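Local structure of 5-oxopent-3-ene-1,2,5-tricarboxylate decarboxylase (Exiguobacterium antarcticum B7, 6IYM) at residues A[103-106]-A[107-111]; A[168-171]-A[172-176]; A[184-187]-A[188-191]; A[218-221]-A[222-226]. The protein belongs to the fumarylacetoacetate hydrolase family of enzymes and carries a bound magnesium ion in a beta-rich fold. One frame throughout, in Å; residues are numbered along the deposited sequence.

Contact 1: residues A[103-106]-A[107-111]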
loop_
_atom_site.group_PDB
_atom_site.type_symbol
_atom_site.label_atom_id
_atom_site.label_comp_id
_atom_site.label_asym_id
_atom_site.label_seq_id
_atom_site.Cartn_x
_atom_site.Cartn_y
_atom_site.Cartn_z
ATOM N N SER A 103 -6.563 1.364 -7.696
ATOM C CA SER A 103 -6.955 2.701 -8.254
ATOM C C SER A 103 -6.280 2.989 -9.595
ATOM O O SER A 103 -6.746 3.927 -10.291
ATOM C CB SER A 103 -6.723 3.826 -7.287
ATOM O OG SER A 103 -5.341 4.116 -7.141
ATOM N N ILE A 104 -5.286 2.195 -9.985
ATOM C CA ILE A 104 -4.481 2.384 -11.229
ATOM C C ILE A 104 -5.360 2.181 -12.463
ATOM O O ILE A 104 -6.105 1.231 -12.495
ATOM C CB ILE A 104 -3.303 1.409 -11.262
ATOM C CG1 ILE A 104 -2.276 1.704 -10.160
ATOM C CG2 ILE A 104 -2.692 1.379 -12.654
ATOM C CD1 ILE A 104 -1.545 3.003 -10.319
ATOM N N VAL A 105 -5.220 3.069 -13.439
ATOM C CA VAL A 105 -5.696 2.884 -14.833
ATOM C C VAL A 105 -4.566 3.380 -15.715
ATOM O O VAL A 105 -3.694 4.104 -15.210
ATOM C CB VAL A 105 -7.021 3.633 -15.095
ATOM C CG1 VAL A 105 -8.124 3.179 -14.144
ATOM C CG2 VAL A 105 -6.869 5.149 -15.019
ATOM N N GLY A 106 -4.612 3.032 -16.993
ATOM C CA GLY A 106 -3.548 3.348 -17.956
ATOM C C GLY A 106 -3.952 4.500 -18.861
ATOM O O GLY A 106 -5.003 5.103 -18.687
ATOM N N PRO A 107 -3.132 4.831 -19.870
ATOM C CA PRO A 107 -3.451 5.929 -20.774
ATOM C C PRO A 107 -4.848 5.806 -21.423
ATOM O O PRO A 107 -5.243 4.709 -21.804
ATOM C CB PRO A 107 -2.318 5.854 -21.799
ATOM C CG PRO A 107 -1.182 5.234 -21.050
ATOM C CD PRO A 107 -1.836 4.207 -20.147
ATOM N N PHE A 108 -5.575 6.935 -21.467
ATOM C CA PHE A 108 -6.899 7.138 -22.121
ATOM C C PHE A 108 -8.002 6.348 -21.428
ATOM O O PHE A 108 -9.155 6.477 -21.870
ATOM C CB PHE A 108 -6.842 6.780 -23.605
ATOM C CG PHE A 108 -5.954 7.679 -24.422
ATOM C CD1 PHE A 108 -6.305 9.006 -24.631
ATOM C CD2 PHE A 108 -4.782 7.201 -24.979
ATOM C CE1 PHE A 108 -5.483 9.840 -25.372
ATOM C CE2 PHE A 108 -3.949 8.042 -25.702
ATOM C CZ PHE A 108 -4.317 9.349 -25.929
ATOM N N ASP A 109 -7.691 5.611 -20.353
ATOM C CA ASP A 109 -8.727 4.943 -19.528
ATOM C C ASP A 109 -9.552 6.003 -18.825
ATOM O O ASP A 109 -9.009 6.975 -18.285
ATOM C CB ASP A 109 -8.153 4.010 -18.460
ATOM C CG ASP A 109 -7.671 2.699 -19.025
ATOM O OD1 ASP A 109 -7.828 2.530 -20.245
ATOM O OD2 ASP A 109 -7.087 1.885 -18.250
ATOM N N PRO A 110 -10.871 5.772 -18.732
ATOM C CA PRO A 110 -11.740 6.629 -17.940
ATOM C C PRO A 110 -11.364 6.641 -16.447
ATOM O O PRO A 110 -10.899 5.618 -15.926
ATOM C CB PRO A 110 -13.135 6.004 -18.108
ATOM C CG PRO A 110 -13.023 5.095 -19.314
ATOM C CD PRO A 110 -11.583 4.643 -19.366
ATOM N N ILE A 111 -11.539 7.802 -15.804
ATOM C CA ILE A 111 -11.531 7.950 -14.326
ATOM C C ILE A 111 -12.987 7.860 -13.868
ATOM O O ILE A 111 -13.779 8.718 -14.262
ATOM C CB ILE A 111 -10.875 9.282 -13.903
ATOM C CG1 ILE A 111 -9.374 9.315 -14.209
ATOM C CG2 ILE A 111 -11.137 9.588 -12.446
ATOM C CD1 ILE A 111 -8.888 10.695 -14.570
#

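Contact 2: residues A[168-171]-A[172-176]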
loop_
_atom_site.group_PDB
_atom_site.type_symbol
_atom_site.label_atom_id
_atom_site.label_comp_id
_atom_site.label_asym_id
_atom_site.label_seq_id
_atom_site.Cartn_x
_atom_site.Cartn_y
_atom_site.Cartn_z
ATOM N N PHE A 168 -5.264 10.731 4.055
ATOM C CA PHE A 168 -5.553 10.985 2.616
ATOM C C PHE A 168 -5.919 9.688 1.878
ATOM O O PHE A 168 -6.569 9.792 0.827
ATOM C CB PHE A 168 -4.389 11.745 1.976
ATOM C CG PHE A 168 -4.163 13.128 2.530
ATOM C CD1 PHE A 168 -5.121 13.764 3.301
ATOM C CD2 PHE A 168 -2.993 13.800 2.247
ATOM C CE1 PHE A 168 -4.895 15.032 3.813
ATOM C CE2 PHE A 168 -2.770 15.072 2.743
ATOM C CZ PHE A 168 -3.725 15.688 3.524
ATOM N N PHE A 169 -5.580 8.520 2.435
ATOM C CA PHE A 169 -5.611 7.186 1.780
ATOM C C PHE A 169 -6.900 6.961 0.988
ATOM O O PHE A 169 -6.825 6.712 -0.215
ATOM C CB PHE A 169 -5.527 6.048 2.800
ATOM C CG PHE A 169 -5.734 4.692 2.176
ATOM C CD1 PHE A 169 -4.876 4.231 1.199
ATOM C CD2 PHE A 169 -6.796 3.894 2.546
ATOM C CE1 PHE A 169 -5.075 2.986 0.623
ATOM C CE2 PHE A 169 -6.985 2.649 1.976
ATOM C CZ PHE A 169 -6.135 2.202 1.013
ATOM N N ARG A 170 -8.047 6.999 1.656
ATOM C CA ARG A 170 -9.351 6.653 1.045
ATOM C C ARG A 170 -9.660 7.632 -0.099
ATOM O O ARG A 170 -9.972 7.156 -1.177
ATOM C CB ARG A 170 -10.495 6.635 2.066
ATOM C CG ARG A 170 -11.824 6.258 1.428
ATOM C CD ARG A 170 -12.862 5.642 2.359
ATOM N NE ARG A 170 -14.173 5.788 1.739
ATOM C CZ ARG A 170 -14.620 5.050 0.742
ATOM N NH1 ARG A 170 -13.893 4.072 0.226
ATOM N NH2 ARG A 170 -15.813 5.296 0.243
ATOM N N GLY A 171 -9.596 8.937 0.146
ATOM C CA GLY A 171 -9.949 9.965 -0.855
ATOM C C GLY A 171 -9.021 9.949 -2.062
ATOM O O GLY A 171 -9.380 10.601 -3.059
ATOM N N LYS A 172 -7.896 9.210 -2.009
ATOM C CA LYS A 172 -6.922 9.095 -3.134
ATOM C C LYS A 172 -6.971 7.705 -3.775
ATOM O O LYS A 172 -6.226 7.485 -4.740
ATOM C CB LYS A 172 -5.520 9.460 -2.640
ATOM C CG LYS A 172 -5.394 10.941 -2.316
ATOM C CD LYS A 172 -4.042 11.440 -1.926
ATOM C CE LYS A 172 -4.009 12.955 -1.775
ATOM N NZ LYS A 172 -3.586 13.661 -3.013
ATOM N N SER A 173 -7.820 6.803 -3.275
ATOM C CA SER A 173 -7.698 5.356 -3.542
ATOM C C SER A 173 -8.969 4.735 -4.139
ATOM O O SER A 173 -8.936 3.506 -4.420
ATOM C CB SER A 173 -7.240 4.662 -2.289
ATOM O OG SER A 173 -5.956 5.133 -1.929
ATOM N N LEU A 174 -9.999 5.527 -4.456
ATOM C CA LEU A 174 -11.212 5.023 -5.160
ATOM C C LEU A 174 -10.810 4.484 -6.524
ATOM O O LEU A 174 -9.887 5.073 -7.109
ATOM C CB LEU A 174 -12.214 6.172 -5.332
ATOM C CG LEU A 174 -12.802 6.744 -4.048
ATOM C CD1 LEU A 174 -14.072 7.526 -4.342
ATOM C CD2 LEU A 174 -13.098 5.651 -3.033
ATOM N N ASP A 175 -11.504 3.466 -7.047
ATOM C CA ASP A 175 -11.189 2.887 -8.371
ATOM C C ASP A 175 -11.144 4.043 -9.405
ATOM O O ASP A 175 -12.062 4.868 -9.424
ATOM C CB ASP A 175 -12.171 1.775 -8.759
ATOM C CG ASP A 175 -12.183 0.558 -7.818
ATOM O OD1 ASP A 175 -11.339 0.478 -6.883
ATOM O OD2 ASP A 175 -13.055 -0.292 -7.994
ATOM N N GLY A 176 -10.098 4.103 -10.228
ATOM C CA GLY A 176 -9.934 5.106 -11.295
ATOM C C GLY A 176 -9.008 6.238 -10.892
ATOM O O GLY A 176 -8.578 6.969 -11.801
#

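Contact 3: residues A[184-187]-A[188-191]. Unlike the reference sequence in segment 188-191: Ala189 (reference Ser).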
loop_
_atom_site.group_PDB
_atom_site.type_symbol
_atom_site.label_atom_id
_atom_site.label_comp_id
_atom_site.label_asym_id
_atom_site.label_seq_id
_atom_site.Cartn_x
_atom_site.Cartn_y
_atom_site.Cartn_z
ATOM N N ILE A 184 7.829 4.515 -19.435
ATOM C CA ILE A 184 8.886 4.744 -18.415
ATOM C C ILE A 184 10.128 5.196 -19.192
ATOM O O ILE A 184 10.579 4.451 -20.063
ATOM C CB ILE A 184 9.086 3.450 -17.604
ATOM C CG1 ILE A 184 7.813 3.064 -16.843
ATOM C CG2 ILE A 184 10.278 3.555 -16.666
ATOM C CD1 ILE A 184 7.884 1.703 -16.195
ATOM N N VAL A 185 10.671 6.370 -18.903
ATOM C CA VAL A 185 11.972 6.775 -19.508
ATOM C C VAL A 185 13.054 6.315 -18.531
ATOM O O VAL A 185 12.871 6.541 -17.332
ATOM C CB VAL A 185 12.069 8.284 -19.785
ATOM C CG1 VAL A 185 10.976 8.726 -20.737
ATOM C CG2 VAL A 185 12.010 9.103 -18.502
ATOM N N THR A 186 14.120 5.707 -19.045
ATOM C CA THR A 186 15.204 5.060 -18.251
ATOM C C THR A 186 15.985 6.145 -17.518
ATOM O O THR A 186 16.020 7.307 -17.997
ATOM C CB THR A 186 16.095 4.180 -19.140
ATOM O OG1 THR A 186 16.587 4.979 -20.213
ATOM C CG2 THR A 186 15.364 2.998 -19.734
ATOM N N GLU A 187 16.552 5.794 -16.373
ATOM C CA GLU A 187 17.240 6.750 -15.465
ATOM C C GLU A 187 18.364 7.432 -16.246
ATOM O O GLU A 187 18.605 8.637 -16.017
ATOM C CB GLU A 187 17.797 6.027 -14.242
ATOM C CG GLU A 187 18.453 6.948 -13.228
ATOM C CD GLU A 187 19.899 7.296 -13.558
ATOM O OE1 GLU A 187 20.624 6.394 -14.024
ATOM O OE2 GLU A 187 20.290 8.471 -13.359
ATOM N N ASP A 188 19.007 6.664 -17.127
ATOM C CA ASP A 188 20.208 7.069 -17.895
ATOM C C ASP A 188 19.820 8.155 -18.911
ATOM O O ASP A 188 20.649 9.017 -19.140
ATOM C CB ASP A 188 20.867 5.841 -18.534
ATOM C CG ASP A 188 22.380 5.858 -18.383
ATOM O OD1 ASP A 188 22.846 6.191 -17.276
ATOM O OD2 ASP A 188 23.079 5.582 -19.381
ATOM N N ALA A 189 18.582 8.139 -19.424
ATOM C CA ALA A 189 18.067 8.966 -20.544
ATOM C C ALA A 189 17.278 10.178 -20.046
ATOM O O ALA A 189 16.614 10.820 -20.881
ATOM C CB ALA A 189 17.181 8.126 -21.432
ATOM N N PHE A 190 17.309 10.487 -18.753
ATOM C CA PHE A 190 16.365 11.468 -18.161
ATOM C C PHE A 190 16.973 12.108 -16.920
ATOM O O PHE A 190 17.267 11.339 -16.001
ATOM C CB PHE A 190 15.054 10.768 -17.808
ATOM C CG PHE A 190 13.935 11.713 -17.478
ATOM C CD1 PHE A 190 13.159 12.269 -18.488
ATOM C CD2 PHE A 190 13.728 12.123 -16.178
ATOM C CE1 PHE A 190 12.138 13.154 -18.175
ATOM C CE2 PHE A 190 12.706 13.008 -15.862
ATOM C CZ PHE A 190 11.906 13.516 -16.863
ATOM N N ASP A 191 17.129 13.441 -16.916
ATOM C CA ASP A 191 17.562 14.246 -15.741
ATOM C C ASP A 191 16.323 14.950 -15.196
ATOM O O ASP A 191 15.700 15.744 -15.890
ATOM C CB ASP A 191 18.676 15.233 -16.115
ATOM C CG ASP A 191 19.297 16.027 -14.962
ATOM O OD1 ASP A 191 18.671 16.141 -13.891
ATOM O OD2 ASP A 191 20.416 16.542 -15.152
HETATM O O HOH W 1 18.104 10.238 -13.247
#

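Contact 4: residues A[218-221]-A[222-226]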
loop_
_atom_site.group_PDB
_atom_site.type_symbol
_atom_site.label_atom_id
_atom_site.label_comp_id
_atom_site.label_asym_id
_atom_site.label_seq_id
_atom_site.Cartn_x
_atom_site.Cartn_y
_atom_site.Cartn_z
ATOM N N VAL A 218 14.547 14.761 -6.381
ATOM C CA VAL A 218 14.399 13.287 -6.520
ATOM C C VAL A 218 15.349 12.608 -5.515
ATOM O O VAL A 218 14.866 11.824 -4.654
ATOM C CB VAL A 218 14.618 12.856 -7.982
ATOM C CG1 VAL A 218 14.820 11.347 -8.133
ATOM C CG2 VAL A 218 13.471 13.331 -8.853
ATOM N N VAL A 219 16.638 12.938 -5.538
ATOM C CA VAL A 219 17.637 12.299 -4.624
ATOM C C VAL A 219 17.209 12.476 -3.161
ATOM O O VAL A 219 17.182 11.462 -2.448
ATOM C CB VAL A 219 19.082 12.746 -4.909
ATOM C CG1 VAL A 219 20.033 12.400 -3.778
ATOM C CG2 VAL A 219 19.586 12.121 -6.199
ATOM N N THR A 220 16.772 13.655 -2.721
ATOM C CA THR A 220 16.321 13.878 -1.312
ATOM C C THR A 220 15.086 13.026 -0.988
ATOM O O THR A 220 14.966 12.512 0.138
ATOM C CB THR A 220 16.002 15.353 -1.051
ATOM O OG1 THR A 220 17.097 16.093 -1.572
ATOM C CG2 THR A 220 15.803 15.700 0.405
ATOM N N ILE A 221 14.140 12.918 -1.920
ATOM C CA ILE A 221 12.943 12.062 -1.702
ATOM C C ILE A 221 13.439 10.628 -1.443
ATOM O O ILE A 221 13.064 10.070 -0.412
ATOM C CB ILE A 221 11.955 12.162 -2.885
ATOM C CG1 ILE A 221 11.198 13.496 -2.868
ATOM C CG2 ILE A 221 11.030 10.965 -2.877
ATOM C CD1 ILE A 221 10.578 13.875 -4.176
ATOM N N LEU A 222 14.274 10.073 -2.322
ATOM C CA LEU A 222 14.788 8.680 -2.215
ATOM C C LEU A 222 15.501 8.471 -0.872
ATOM O O LEU A 222 15.156 7.510 -0.150
ATOM C CB LEU A 222 15.735 8.418 -3.383
ATOM C CG LEU A 222 15.081 8.329 -4.759
ATOM C CD1 LEU A 222 16.150 8.359 -5.845
ATOM C CD2 LEU A 222 14.238 7.080 -4.874
ATOM N N THR A 223 16.440 9.363 -0.549
ATOM C CA THR A 223 17.192 9.423 0.740
ATOM C C THR A 223 16.234 9.387 1.939
ATOM O O THR A 223 16.443 8.558 2.846
ATOM C CB THR A 223 18.040 10.699 0.756
ATOM O OG1 THR A 223 19.172 10.398 -0.072
ATOM C CG2 THR A 223 18.388 11.143 2.156
ATOM N N GLU A 224 15.215 10.251 1.960
ATOM C CA GLU A 224 14.314 10.428 3.131
ATOM C C GLU A 224 13.328 9.255 3.249
ATOM O O GLU A 224 13.071 8.794 4.368
ATOM C CB GLU A 224 13.552 11.743 2.993
ATOM C CG GLU A 224 14.405 12.962 3.239
ATOM C CD GLU A 224 14.707 13.173 4.708
ATOM O OE1 GLU A 224 13.744 13.441 5.469
ATOM O OE2 GLU A 224 15.892 13.029 5.093
ATOM N N VAL A 225 12.769 8.806 2.130
ATOM C CA VAL A 225 11.699 7.772 2.082
ATOM C C VAL A 225 12.267 6.454 2.597
ATOM O O VAL A 225 11.556 5.765 3.320
ATOM C CB VAL A 225 11.119 7.645 0.660
ATOM C CG1 VAL A 225 10.197 6.456 0.503
ATOM C CG2 VAL A 225 10.369 8.911 0.289
ATOM N N SER A 226 13.507 6.142 2.242
ATOM C CA SER A 226 14.126 4.814 2.452
ATOM C C SER A 226 14.763 4.701 3.837
ATOM O O SER A 226 15.372 3.670 4.097
ATOM C CB SER A 226 15.159 4.547 1.415
ATOM O OG SER A 226 16.264 5.427 1.567
#

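Contact 1: residues A[103-106]-A[107-111]
The side chain of Asp109, the last residue of a beta turn, folds back over it, its CB 3.6 Å from Val105 CB and its carboxylate reaching back to the backbone of Gly106. Residues 106 to 109 form a type II beta turn, with Pro107 and Phe108 at its two corners; Phe108 takes the positive phi (67°) that this turn asks of its third residue. The turn is closed by Asp109 N, which donates to Gly106 O over 3.2 Å. A second bond runs the opposite way: Gly106 N gives its hydrogen to Asp109 OD2 at 3.0 Å, nearly straight at 167°, and meets the carboxylate from above its plane. Setting CG beside the backbone N of Asp109 (chi1 -77°) swings the carboxylate back over the turn, where OD2 meets Gly106 N. Val105 and Asp109 run past each other in opposite senses, so that CG2 of Val105 packs on Asp109 CB at 3.8 Å while CG1 lies 4.1 Å from Pro110 O. The turn joins strand 104-105, which pairs with strand 178-186, to strand 111-112 at the border of a second sheet, and thus carries the chain from one sheet to the other. Asn273 ND2 reaches both Gly106 O and Asp109 O from strand 269-276. Asp109 OD1 forms a salt bridge with Arg61, so the two carboxylate oxygens have separate tasks, one gripping a backbone N-H and the other a guanidinium; together these partners would probably favour the charged form of the aspartate and limit its rotation.

Contact 2: residues A[168-171]-A[172-176]
From Phe168 to Gly171 the backbone keeps helical torsions, and it relaxes into an irregular turn at Lys172 and Ser173 before extending at Leu174. Ser173 N donates to Arg170 O at 3.0 Å and 160°, from well above the carbonyl plane. Lys172 N donates to two carbonyls: to Phe169 O at 3.3 Å and, by a weak, bent bond, to Phe168 O. Ser173 OG also turns back on Phe169 O, a hydrogen bond modelled at a doubtfully short 2.5 Å; a chi1 of -63° puts the hydroxyl beside its own backbone N, facing that carbonyl, and the same OG is also bonded to Ala100 N. Ser173 CB stands over one face of the Phe169 ring, offset toward the rim, in a CH-pi contact 4.3 Å from the centroid and 21° off the normal. The turn belongs to the loop between helix 159-164 and strand 178-186, which in this FAH-type fold passes close to the magnesium site of Glu124, Glu126 and Asp155. Lys172 runs extended as far as CE, its CD 3.9 Å from Phe168 CB, then bends at chi4 to bring NZ to Asp155 OD2 and Thr157 OG1; its side chain comes within about 4 Å of the magnesium at the nearest atoms. On another flank Arg170 stretches out and its guanidinium receives Leu174 CD2 over one face, 3.7 Å from NH1, while NH2 donates to Arg227 O of the second subunit. Phe168 N is likewise bonded across the interface, to Gln167 OE1 of that subunit, and the Phe168 ring meets Phe97 edge-to-face.

Contact 3: residues A[184-187]-A[188-191]
Val185 reaches Phe190 with a single methyl: CG2 lies 3.4 Å from Phe190 CD1, equally near CG of that ring and close to its CB, an oblique approach. The phenylalanine is set for this by CG lying anti to its own N (chi1 -168°), which turns the ring toward Val185. At Thr186 the strand ends and its carbonyl takes over: Thr186 O accepts the N-H of Ala189 at 3.0 Å, closing a tight turn through Glu187 and Asp188. Thr186 OG1 stands 3.4 Å from Ala189 CB and bonds to Met3 O. Ala189 differs from the reference sequence, which has serine there. Glu187 starts away from the turn but bends at chi2 (-83°), bringing OE1 to 3.9 Å from Asp188 OD1; the two carboxylate planes are 60° apart, and the like charges probably repel mildly. Glu187 OE2 lies 2.8 Å from water 1, which also lies 3.1 Å from Phe190 O and so links the side chain to the far side of the turn. Residues 184-186 form the last part of strand 178-186, flanked by strands 147-158 and 4-10 of the larger sheet. Val185 and Phe190 both pack on Tyr150 of strand 147-158, and Thr186 touches Trp5 of strand 4-10, while Ile184 faces helix 36-41.

Contact 4: residues A[218-221]-A[222-226]
Leu222 N donates to Val218 O over 3.0 Å, nearly straight at 171°, and opens a run of four i to i+4 bonds that joins the two segments. Val219 O receives Thr223 N and Ile221 O receives Val225 N, each at 2.9 Å and close to the C=O axis. Thr220 O accepts Glu224 N at the same length, from a donor tilted out of the carbonyl plane. Val219 O has a second, weak donor in Thr223 OG1: chi1 of -78° sets that hydroxyl beside its own backbone N, directed back up the helix. These bonds make up the alpha-helix 218-225, about two turns long, one of the few helices in this beta-rich FAH-type fold. At its C-terminal end Leu222 O is gripped twice by Ser226, whose N and OG, the latter at 2.9 Å, arrive from opposite faces of the carbonyl plane. Ser226 OG also bonds to Leu138 N. Among the side chains, Val218 CG1 lies alongside Leu222 CD1, and both residues press on Ile129 of strand 121-131. The side chains of Ile221 and Val225 lie side by side, CG2 to CG2 3.8 Å, Val225 in addition meeting Phe94. The more exposed flank carries Thr220, whose OG1 bonds to Asp217, and Glu224, which bends away at chi2 to form a salt bridge with Arg227.

Overall arrangement
Contacts 1 and 2 touch directly although their centres lie 14 Å apart: Ser103 CB rests 3.4 Å from Leu174 O, and Ile111 CG1 packs 3.5 Å from Gly176 O. Contact 2 borders the magnesium ion through Lys172, whereas the side chain of Ile221 in contact 4 stays about 11 Å from it. Contacts 1 and 3 both reach the larger sheet, through its neighbouring strands 104-105 and 178-186, with centres about 23 Å apart on opposite sides of the chain's centre. Contacts 3 and 4 come within about 7 Å at their nearest atoms. Contacts 2 and 4 both touch the second subunit.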